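Local coordinates for Alr4995 protein (PDB 6LRF) that acts as a bifunctional enzyme of arginine catabolism, combining an arginine dihydrolase of the guanidine-modifying superfamily with an ornithine cyclodeaminase in one chain, at residues L74-D78 / L267-V273; L124-E128 / P175-G179; D153-S158 / V277-V283; F166-C172 / Y184-F188. The contacts are given in a common frame with arbitrary orientation. Residue numbers count along the deposited sequence, not the author numbering.

Contact 1: residues L74-D78 / L267-V273; sequences LVLGD and LRVTEPV
A chain leaving its β-strand can still be held to a neighbouring strand end by a single backbone bond and a water. Residues 74-76 are extended; Gly77 (phi/psi 62/-128) and Asp78 (-95/5) then form the type II' turn that leads into strand 79-82. The second segment passes this turn with Val75, Leu76 and Gly77 nearest Val269, Glu271 and Pro272 (CA-CA 6.0, 5.2 and 5.1 Å). Leu267, still in its strand beside 6-9, sends CD2 to 4.5 Å from Val75 CG2. Arg268 is extended (t, t, t), and its NE donates to Thr270 O at 2.9 Å. Val269 is no longer in the strand; its CG1 lies 4.4 Å from Val75 CG2, Val75 having its t rotamer. Glu271 gives the key link: its O accepts from Gly77 N at 2.7 Å. Its side chain (m, m) puts CG 3.5 Å from Val75 O, while the carboxylate turns away to a salt bridge with Arg127. One water donates to Gly77 O (2.5 Å) and Val269 O (2.9 Å) and accepts from Glu271 N (3.0 Å). Beyond Pro272, Val273 CG2 rests 4.0 Å from Leu76 CG and 3.5 Å from Gly77 CA, where a CB on residue 77 would clash with it. The chemistry thus implies a join in which main-chain polarity is met directly and through solvent, between apolar contacts of Val75 and Leu76.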
# COMPACT_ATOMS: atom_id res chain seq x y z
N LEU B 74 8.46 48.01 25.03
CA LEU B 74 7.48 48.53 24.09
C LEU B 74 7.10 49.94 24.49
O LEU B 74 6.67 50.16 25.62
CB LEU B 74 6.24 47.63 24.06
CG LEU B 74 5.04 48.23 23.34
CD1 LEU B 74 5.35 48.38 21.87
CD2 LEU B 74 3.84 47.35 23.55
N VAL B 75 7.25 50.88 23.57
CA VAL B 75 7.06 52.28 23.90
C VAL B 75 5.80 52.86 23.27
O VAL B 75 5.57 52.70 22.07
CB VAL B 75 8.28 53.12 23.45
CG1 VAL B 75 7.99 54.62 23.57
CG2 VAL B 75 9.52 52.73 24.24
N LEU B 76 4.97 53.54 24.06
CA LEU B 76 3.89 54.36 23.50
C LEU B 76 3.75 55.64 24.32
O LEU B 76 3.47 55.58 25.51
CB LEU B 76 2.56 53.60 23.50
CG LEU B 76 1.39 54.37 22.86
CD1 LEU B 76 1.68 54.72 21.41
CD2 LEU B 76 0.08 53.63 22.99
N GLY B 77 3.93 56.80 23.68
CA GLY B 77 3.88 58.07 24.40
C GLY B 77 4.99 58.13 25.45
O GLY B 77 6.16 57.87 25.16
N ASP B 78 4.61 58.44 26.68
CA ASP B 78 5.58 58.50 27.77
C ASP B 78 5.65 57.18 28.56
O ASP B 78 6.33 57.10 29.57
CB ASP B 78 5.26 59.67 28.72
CG ASP B 78 5.27 61.05 28.03
OD1 ASP B 78 4.52 61.93 28.48
OD2 ASP B 78 6.02 61.26 27.03
N LEU B 267 14.97 50.61 18.18
CA LEU B 267 13.71 50.79 18.88
C LEU B 267 13.25 52.24 18.69
O LEU B 267 13.98 53.17 19.05
CB LEU B 267 13.86 50.44 20.35
CG LEU B 267 12.63 50.64 21.24
CD1 LEU B 267 11.48 49.74 20.82
CD2 LEU B 267 13.01 50.40 22.68
N ARG B 268 12.08 52.44 18.11
CA ARG B 268 11.54 53.78 17.98
C ARG B 268 10.99 54.26 19.33
O ARG B 268 10.05 53.68 19.86
CB ARG B 268 10.45 53.82 16.91
CG ARG B 268 9.73 55.16 16.79
CD ARG B 268 9.10 55.34 15.42
NE ARG B 268 8.33 56.59 15.34
CZ ARG B 268 8.01 57.19 14.20
NH1 ARG B 268 8.39 56.67 13.05
NH2 ARG B 268 7.32 58.33 14.22
N VAL B 269 11.59 55.30 19.89
CA VAL B 269 11.18 55.72 21.23
C VAL B 269 10.29 56.98 21.17
O VAL B 269 9.82 57.48 22.19
CB VAL B 269 12.41 55.97 22.12
CG1 VAL B 269 13.03 54.66 22.50
CG2 VAL B 269 13.43 56.85 21.38
N THR B 270 10.04 57.44 19.94
CA THR B 270 9.11 58.54 19.65
C THR B 270 7.82 58.00 19.03
O THR B 270 7.70 57.92 17.80
CB THR B 270 9.74 59.58 18.68
OG1 THR B 270 10.85 60.19 19.32
CG2 THR B 270 8.73 60.67 18.30
N GLU B 271 6.87 57.63 19.88
CA GLU B 271 5.58 57.10 19.44
C GLU B 271 4.46 57.94 20.01
O GLU B 271 4.04 57.74 21.15
CB GLU B 271 5.40 55.63 19.89
CG GLU B 271 6.43 54.64 19.34
CD GLU B 271 6.22 54.34 17.87
OE1 GLU B 271 5.44 55.06 17.20
OE2 GLU B 271 6.83 53.36 17.37
N PRO B 272 3.96 58.91 19.21
CA PRO B 272 2.90 59.80 19.70
C PRO B 272 1.59 59.06 19.93
O PRO B 272 1.25 58.15 19.17
CB PRO B 272 2.77 60.84 18.58
CG PRO B 272 4.07 60.75 17.80
CD PRO B 272 4.48 59.31 17.89
N VAL B 273 0.86 59.45 20.97
CA VAL B 273 -0.37 58.79 21.34
C VAL B 273 -1.54 59.41 20.59
O VAL B 273 -1.72 60.63 20.62
CB VAL B 273 -0.62 58.88 22.86
CG1 VAL B 273 -1.99 58.30 23.23
CG2 VAL B 273 0.48 58.16 23.61
O HOH W 1 7.12 58.17 22.87

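Contact 2: residues L124-E128 / P175-G179; sequences LLDRE and PLANG
Two loops can follow one another closely without sharing a direct hydrogen bond. Leu124 and Leu125 end a strand, Asp126 stays extended (-60/132), and Arg127 (-69/-22) and Glu128 (-88/9) make a type I turn. Opposite, Pro175, Leu176 and Ala177 are extended before Asn178 (65/34) and Gly179 (76/1) curl with positive phi. The segments run in the same sense, Asp126 nearest Pro175, Arg127 nearest Ala177 and Glu128 nearest Gly179 (CA-CA 5.7, 5.6 and 6.9 Å). Their backbones are joined by a water that accepts from Arg127 N and donates to Leu176 O, both at 2.9 Å, with a weak 3.4 Å bond to Asp126 OD1, whose main partner is Arg130 in a salt bridge. Pro175 is the wedge: its CD meets Leu124 CB at 3.9 Å and its CB meets Leu125 O at 3.3 Å. Arg127, with three m torsions, folds so that CG lies 3.4 Å from Pro175 O and 3.3 Å from Leu176 C, leaving its guanidinium for a salt bridge to Glu271. Glu128 OE2 comes within 3.4 Å of Gly179 N, at a poor angle for bonding. Such water-bridged loops at strand ends join neighbouring β-elements here, within a part of the chain whose family adopts the pseudosymmetric α/β-propeller fold of guanidine-modifying enzymes.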
# COMPACT_ATOMS: atom_id res chain seq x y z
N LEU B 124 3.93 45.37 17.62
CA LEU B 124 4.15 46.48 16.70
C LEU B 124 2.93 47.37 16.56
O LEU B 124 1.81 46.90 16.35
CB LEU B 124 4.56 45.96 15.33
CG LEU B 124 5.94 45.34 15.40
CD1 LEU B 124 6.27 44.66 14.10
CD2 LEU B 124 6.95 46.43 15.68
N LEU B 125 3.16 48.67 16.66
CA LEU B 125 2.09 49.65 16.55
C LEU B 125 1.64 49.84 15.11
O LEU B 125 2.44 49.86 14.19
CB LEU B 125 2.53 50.99 17.13
CG LEU B 125 2.66 51.03 18.65
CD1 LEU B 125 3.52 52.22 19.09
CD2 LEU B 125 1.29 51.08 19.31
N ASP B 126 0.33 49.95 14.93
CA ASP B 126 -0.21 50.44 13.67
C ASP B 126 0.35 51.86 13.48
O ASP B 126 0.35 52.65 14.42
CB ASP B 126 -1.75 50.43 13.74
CG ASP B 126 -2.39 51.21 12.62
OD1 ASP B 126 -2.45 50.68 11.49
OD2 ASP B 126 -2.86 52.34 12.88
N ARG B 127 0.87 52.17 12.29
CA ARG B 127 1.64 53.41 12.13
C ARG B 127 0.77 54.67 12.21
O ARG B 127 1.26 55.76 12.52
CB ARG B 127 2.41 53.41 10.81
CG ARG B 127 3.56 52.40 10.76
CD ARG B 127 4.28 52.23 12.10
NE ARG B 127 4.71 53.50 12.68
CZ ARG B 127 5.25 53.63 13.89
NH1 ARG B 127 5.43 52.57 14.67
NH2 ARG B 127 5.60 54.83 14.34
N GLU B 128 -0.53 54.51 11.96
CA GLU B 128 -1.46 55.61 12.20
C GLU B 128 -1.95 55.54 13.67
O GLU B 128 -2.87 56.26 14.06
CB GLU B 128 -2.63 55.54 11.19
CG GLU B 128 -2.14 55.62 9.73
CD GLU B 128 -3.16 55.14 8.69
OE1 GLU B 128 -4.09 54.37 9.04
OE2 GLU B 128 -3.03 55.54 7.51
N PRO B 175 4.10 46.97 10.14
CA PRO B 175 3.25 48.11 9.84
C PRO B 175 4.07 49.28 9.26
O PRO B 175 5.16 49.57 9.76
CB PRO B 175 2.64 48.47 11.21
CG PRO B 175 2.77 47.20 12.03
CD PRO B 175 4.05 46.58 11.56
N LEU B 176 3.58 49.90 8.20
CA LEU B 176 4.30 50.97 7.50
C LEU B 176 3.45 52.22 7.44
O LEU B 176 2.24 52.18 7.70
CB LEU B 176 4.69 50.55 6.08
CG LEU B 176 5.60 49.33 5.95
CD1 LEU B 176 5.58 48.83 4.52
CD2 LEU B 176 7.00 49.66 6.39
N ALA B 177 4.07 53.34 7.07
CA ALA B 177 3.33 54.59 6.94
C ALA B 177 2.21 54.43 5.91
O ALA B 177 2.28 53.56 5.04
CB ALA B 177 4.26 55.73 6.55
N ASN B 178 1.18 55.28 6.02
CA ASN B 178 0.11 55.35 5.03
C ASN B 178 -0.70 54.05 4.96
O ASN B 178 -1.14 53.63 3.89
CB ASN B 178 0.71 55.70 3.66
CG ASN B 178 -0.31 56.19 2.67
OD1 ASN B 178 -1.32 56.79 3.06
ND2 ASN B 178 -0.06 55.95 1.39
N GLY B 179 -0.85 53.39 6.10
CA GLY B 179 -1.69 52.21 6.23
C GLY B 179 -1.16 50.89 5.68
O GLY B 179 -1.85 49.87 5.76
O HOH W 2 0.46 50.97 9.71

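Contact 3: residues D153-S158 / V277-V283; sequences DIEVLS and VHANVYV
Parallel strands pair by offset bonds, one residue reaching the two neighbours of its partner, and Asn280 does exactly this around Glu155. Its N donates to Ile154 O (3.2 Å, 164°) and its O accepts from Val156 N (2.9 Å, 170°), with Glu155 and Asn280 CA atoms 4.2 Å apart. Before the pairing, Asp153 leaves a helix with positive phi (53/61), and its OD1 accepts from Ala279 N at 3.0 Å; the CA atoms of Ile154 and Ala279 are 4.0 Å apart. Beyond it the segments, 43° apart end to end, splay to 7.7 Å between Ser158 and Val283 CA. The pair lies within a mixed sheet, where strand 155-160, following helix 145-152, meets strand 280-292, so this pairing, in the middle of the sheet, joins strands 123-125, 132-136 and 155-160 to strands 280-292, 329-337 and 313-320. Glu155 and Asn280 share a face. Glu155, fully extended (t, t), accepts on OE2 a very short bond from Tyr282 OH (2.5 Å) and a weak one from Asn280 ND2 (3.4 Å), while OE1 forms a salt bridge with Arg199. The ring of Tyr282 (m) presents its edge to Glu155 OE2, and its CE2 touches Leu157 CD2 at 3.6 Å. Ser158 OG is satisfied by His145 and packs 3.6 Å from Val283 CG2; at the other end Ile154 CG1 reaches Val277 CB at 4.4 Å.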
# COMPACT_ATOMS: atom_id res chain seq x y z
N ASP B 153 -2.94 51.95 27.32
CA ASP B 153 -4.27 52.47 26.99
C ASP B 153 -4.58 52.38 25.48
O ASP B 153 -4.82 53.39 24.81
CB ASP B 153 -4.39 53.93 27.48
CG ASP B 153 -5.83 54.31 27.87
OD1 ASP B 153 -6.69 53.42 27.96
OD2 ASP B 153 -6.09 55.52 28.11
N ILE B 154 -4.60 51.16 24.95
CA ILE B 154 -4.72 50.94 23.52
C ILE B 154 -5.38 49.61 23.20
O ILE B 154 -5.33 48.68 24.01
CB ILE B 154 -3.33 51.02 22.84
CG1 ILE B 154 -3.49 51.13 21.32
CG2 ILE B 154 -2.46 49.84 23.23
CD1 ILE B 154 -2.32 51.75 20.62
N GLU B 155 -6.03 49.52 22.03
CA GLU B 155 -6.59 48.26 21.54
C GLU B 155 -5.49 47.30 21.10
O GLU B 155 -4.68 47.65 20.24
CB GLU B 155 -7.55 48.49 20.36
CG GLU B 155 -8.14 47.21 19.78
CD GLU B 155 -9.01 47.45 18.55
OE1 GLU B 155 -8.54 48.09 17.59
OE2 GLU B 155 -10.17 47.00 18.55
N VAL B 156 -5.46 46.10 21.68
CA VAL B 156 -4.41 45.12 21.37
C VAL B 156 -4.98 43.96 20.56
O VAL B 156 -5.93 43.32 20.98
CB VAL B 156 -3.75 44.58 22.65
CG1 VAL B 156 -2.79 43.42 22.33
CG2 VAL B 156 -3.01 45.70 23.37
N LEU B 157 -4.39 43.72 19.40
CA LEU B 157 -4.79 42.62 18.52
C LEU B 157 -3.78 41.48 18.57
O LEU B 157 -2.63 41.67 18.20
CB LEU B 157 -4.91 43.13 17.08
CG LEU B 157 -5.89 44.28 16.84
CD1 LEU B 157 -5.96 44.59 15.36
CD2 LEU B 157 -7.26 43.92 17.39
N SER B 158 -4.21 40.30 19.02
CA SER B 158 -3.27 39.20 19.23
C SER B 158 -3.07 38.37 17.97
O SER B 158 -4.05 37.96 17.33
CB SER B 158 -3.76 38.29 20.36
OG SER B 158 -3.96 39.04 21.55
N VAL B 277 -7.71 56.55 20.84
CA VAL B 277 -7.43 55.22 21.39
C VAL B 277 -7.74 55.07 22.88
O VAL B 277 -7.77 56.04 23.66
CB VAL B 277 -5.95 54.80 21.16
CG1 VAL B 277 -5.55 55.02 19.71
CG2 VAL B 277 -5.00 55.51 22.12
N HIS B 278 -8.01 53.83 23.25
CA HIS B 278 -8.22 53.44 24.63
C HIS B 278 -8.04 51.94 24.74
O HIS B 278 -8.15 51.21 23.73
CB HIS B 278 -9.60 53.88 25.14
CG HIS B 278 -10.76 53.26 24.41
ND1 HIS B 278 -11.17 53.67 23.16
CD2 HIS B 278 -11.62 52.28 24.78
CE1 HIS B 278 -12.22 52.97 22.79
NE2 HIS B 278 -12.51 52.11 23.75
N ALA B 279 -7.75 51.49 25.95
CA ALA B 279 -7.56 50.08 26.27
C ALA B 279 -8.69 49.21 25.74
O ALA B 279 -9.86 49.43 26.06
CB ALA B 279 -7.42 49.89 27.77
N ASN B 280 -8.32 48.22 24.94
CA ASN B 280 -9.27 47.20 24.54
C ASN B 280 -8.58 45.85 24.39
O ASN B 280 -7.59 45.74 23.66
CB ASN B 280 -9.93 47.61 23.24
CG ASN B 280 -11.19 46.85 22.98
OD1 ASN B 280 -11.96 46.56 23.91
ND2 ASN B 280 -11.42 46.49 21.72
N VAL B 281 -9.07 44.83 25.10
CA VAL B 281 -8.51 43.48 25.00
C VAL B 281 -9.55 42.49 24.47
O VAL B 281 -10.73 42.55 24.86
CB VAL B 281 -7.95 42.96 26.38
CG1 VAL B 281 -7.35 44.08 27.20
CG2 VAL B 281 -9.01 42.24 27.21
N TYR B 282 -9.13 41.60 23.57
CA TYR B 282 -10.02 40.52 23.13
C TYR B 282 -9.65 39.20 23.81
O TYR B 282 -10.42 38.23 23.76
CB TYR B 282 -9.99 40.38 21.61
CG TYR B 282 -10.45 41.63 20.91
CD1 TYR B 282 -11.80 41.89 20.71
CD2 TYR B 282 -9.54 42.57 20.46
CE1 TYR B 282 -12.23 43.04 20.08
CE2 TYR B 282 -9.95 43.72 19.83
CZ TYR B 282 -11.30 43.96 19.64
OH TYR B 282 -11.70 45.12 19.00
N VAL B 283 -8.48 39.17 24.44
CA VAL B 283 -8.05 38.00 25.19
C VAL B 283 -9.06 37.68 26.29
O VAL B 283 -9.50 38.56 27.03
CB VAL B 283 -6.64 38.21 25.79
CG1 VAL B 283 -6.20 37.00 26.60
CG2 VAL B 283 -5.64 38.50 24.66

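Contact 4: residues F166-C172 / Y184-F188; sequences FYHLDTC and YPGAF
Small side chains let bulky ones close around them: here Cys172 SG, with chi1 p, lies 3.5 Å from Ala187 CB and 3.7 Å from Phe188 CZ. Sulfur and ring make an oblique sulfur-aromatic contact, Cys172 SG standing 4.5 Å from the Phe188 centroid and 43° off the ring normal. Leu169 (t, p) brings CD1 to the edge of the same ring, 3.5 Å from Phe188 CE2. On the flank, Phe166 (m) sets CB 4.2 Å from Ala187 CB, and its ring meets that of Tyr184 (t) obliquely, centroids 5.3 Å apart, planes at 57° and CE2 to CE2 3.7 Å. Both backbones are tight 3-10 turns: Cys172 N bonds Leu169 O (3.2 Å) and Thr171 N bonds His168 O (3.1 Å), while in 184-188 Ala187 N bonds Tyr184 O (2.9 Å) and Phe188 N bonds Pro185 O (3.3 Å). Thr171 OG1 also donates to His168 O, at 2.6 Å. At the polar edge Tyr184 N donates to Cys172 O (3.0 Å, 162°), where the two CA atoms are 5.2 Å apart, closing the base of the excursion through strands 173-175 and 181-183. Buried aromatic and sulfur packing thus carries most of this interface, with one main-chain bond fixing where the turns meet.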
# COMPACT_ATOMS: atom_id res chain seq x y z
N PHE B 166 10.47 32.47 12.42
CA PHE B 166 9.96 33.81 12.63
C PHE B 166 9.34 33.86 14.02
O PHE B 166 8.11 33.92 14.19
CB PHE B 166 8.98 34.18 11.52
CG PHE B 166 9.54 33.92 10.15
CD1 PHE B 166 10.49 34.78 9.60
CD2 PHE B 166 9.15 32.80 9.42
CE1 PHE B 166 11.03 34.53 8.34
CE2 PHE B 166 9.68 32.55 8.16
CZ PHE B 166 10.62 33.41 7.61
N TYR B 167 10.25 33.80 15.00
CA TYR B 167 9.96 33.63 16.41
C TYR B 167 9.56 34.94 17.11
O TYR B 167 8.97 34.91 18.19
CB TYR B 167 11.18 32.99 17.11
CG TYR B 167 12.43 33.86 17.09
CD1 TYR B 167 13.23 33.95 15.96
CD2 TYR B 167 12.81 34.59 18.21
CE1 TYR B 167 14.37 34.75 15.94
CE2 TYR B 167 13.95 35.40 18.21
CZ TYR B 167 14.72 35.47 17.07
OH TYR B 167 15.86 36.27 17.06
N HIS B 168 9.91 36.07 16.50
CA HIS B 168 9.41 37.38 16.93
C HIS B 168 8.49 37.95 15.87
O HIS B 168 8.68 37.71 14.68
CB HIS B 168 10.56 38.37 17.19
CG HIS B 168 11.21 38.22 18.53
ND1 HIS B 168 12.51 38.64 18.77
CD2 HIS B 168 10.75 37.74 19.70
CE1 HIS B 168 12.82 38.39 20.03
NE2 HIS B 168 11.77 37.85 20.62
N LEU B 169 7.51 38.72 16.30
CA LEU B 169 6.56 39.33 15.39
C LEU B 169 7.23 40.21 14.35
O LEU B 169 6.80 40.24 13.19
CB LEU B 169 5.55 40.16 16.18
CG LEU B 169 4.43 40.76 15.33
CD1 LEU B 169 3.64 39.63 14.59
CD2 LEU B 169 3.51 41.62 16.19
N ASP B 170 8.28 40.93 14.74
CA ASP B 170 8.92 41.90 13.85
C ASP B 170 9.82 41.25 12.79
O ASP B 170 10.40 41.94 11.95
CB ASP B 170 9.73 42.94 14.65
CG ASP B 170 11.03 42.39 15.26
OD1 ASP B 170 11.25 41.16 15.27
OD2 ASP B 170 11.83 43.22 15.76
N THR B 171 9.93 39.92 12.82
CA THR B 171 10.65 39.20 11.76
C THR B 171 9.75 38.81 10.59
O THR B 171 10.24 38.34 9.56
CB THR B 171 11.32 37.91 12.29
OG1 THR B 171 10.31 37.01 12.74
CG2 THR B 171 12.26 38.22 13.43
N CYS B 172 8.44 39.01 10.73
CA CYS B 172 7.49 38.55 9.71
C CYS B 172 6.31 39.49 9.56
O CYS B 172 5.33 39.16 8.89
CB CYS B 172 6.98 37.14 10.06
SG CYS B 172 6.23 36.97 11.74
N TYR B 184 4.54 38.40 6.14
CA TYR B 184 4.68 37.08 5.55
C TYR B 184 3.62 36.12 6.09
O TYR B 184 3.80 35.53 7.16
CB TYR B 184 6.08 36.53 5.83
CG TYR B 184 6.26 35.10 5.39
CD1 TYR B 184 6.12 34.75 4.05
CD2 TYR B 184 6.59 34.10 6.30
CE1 TYR B 184 6.29 33.44 3.63
CE2 TYR B 184 6.77 32.79 5.89
CZ TYR B 184 6.62 32.47 4.56
OH TYR B 184 6.79 31.17 4.14
N PRO B 185 2.51 35.95 5.34
CA PRO B 185 1.32 35.21 5.80
C PRO B 185 1.61 33.80 6.32
O PRO B 185 0.87 33.30 7.16
CB PRO B 185 0.44 35.14 4.54
CG PRO B 185 0.85 36.35 3.74
CD PRO B 185 2.34 36.46 3.96
N GLY B 186 2.68 33.17 5.84
CA GLY B 186 3.01 31.82 6.27
C GLY B 186 3.50 31.74 7.71
O GLY B 186 3.66 30.66 8.27
N ALA B 187 3.77 32.89 8.31
CA ALA B 187 4.25 32.91 9.69
C ALA B 187 3.12 32.82 10.70
O ALA B 187 3.37 32.59 11.88
CB ALA B 187 5.09 34.18 9.94
N PHE B 188 1.87 32.97 10.25
CA PHE B 188 0.73 33.02 11.18
C PHE B 188 -0.27 31.88 11.00
O PHE B 188 -0.39 31.30 9.92
CB PHE B 188 0.02 34.36 11.01
CG PHE B 188 0.91 35.55 11.26
CD1 PHE B 188 1.60 36.15 10.22
CD2 PHE B 188 1.08 36.04 12.55
CE1 PHE B 188 2.42 37.24 10.44
CE2 PHE B 188 1.91 37.12 12.78
CZ PHE B 188 2.57 37.72 11.73

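In the fold
Taken together, the four contacts show chemistry changing with depth. Contact 4 is the buried one, chiefly apolar, whereas contacts 1, 2 and 3 are partly exposed and lean on backbone bonds, water or charge. Contacts 2 and 3 both reach the mixed sheet containing strands 123-125, 155-160 and 280-292, and meet through Leu125 and Ile154; Leu76 of contact 1 packs on Ile154 too. Contacts 1 and 2 share the ion pair of Glu271 and Arg127, while Leu124 links contact 2 to Leu169 and Asp170 of contact 4. Contact 3 alone pairs strands side by side, and only briefly; the others join turns and loops at strand ends.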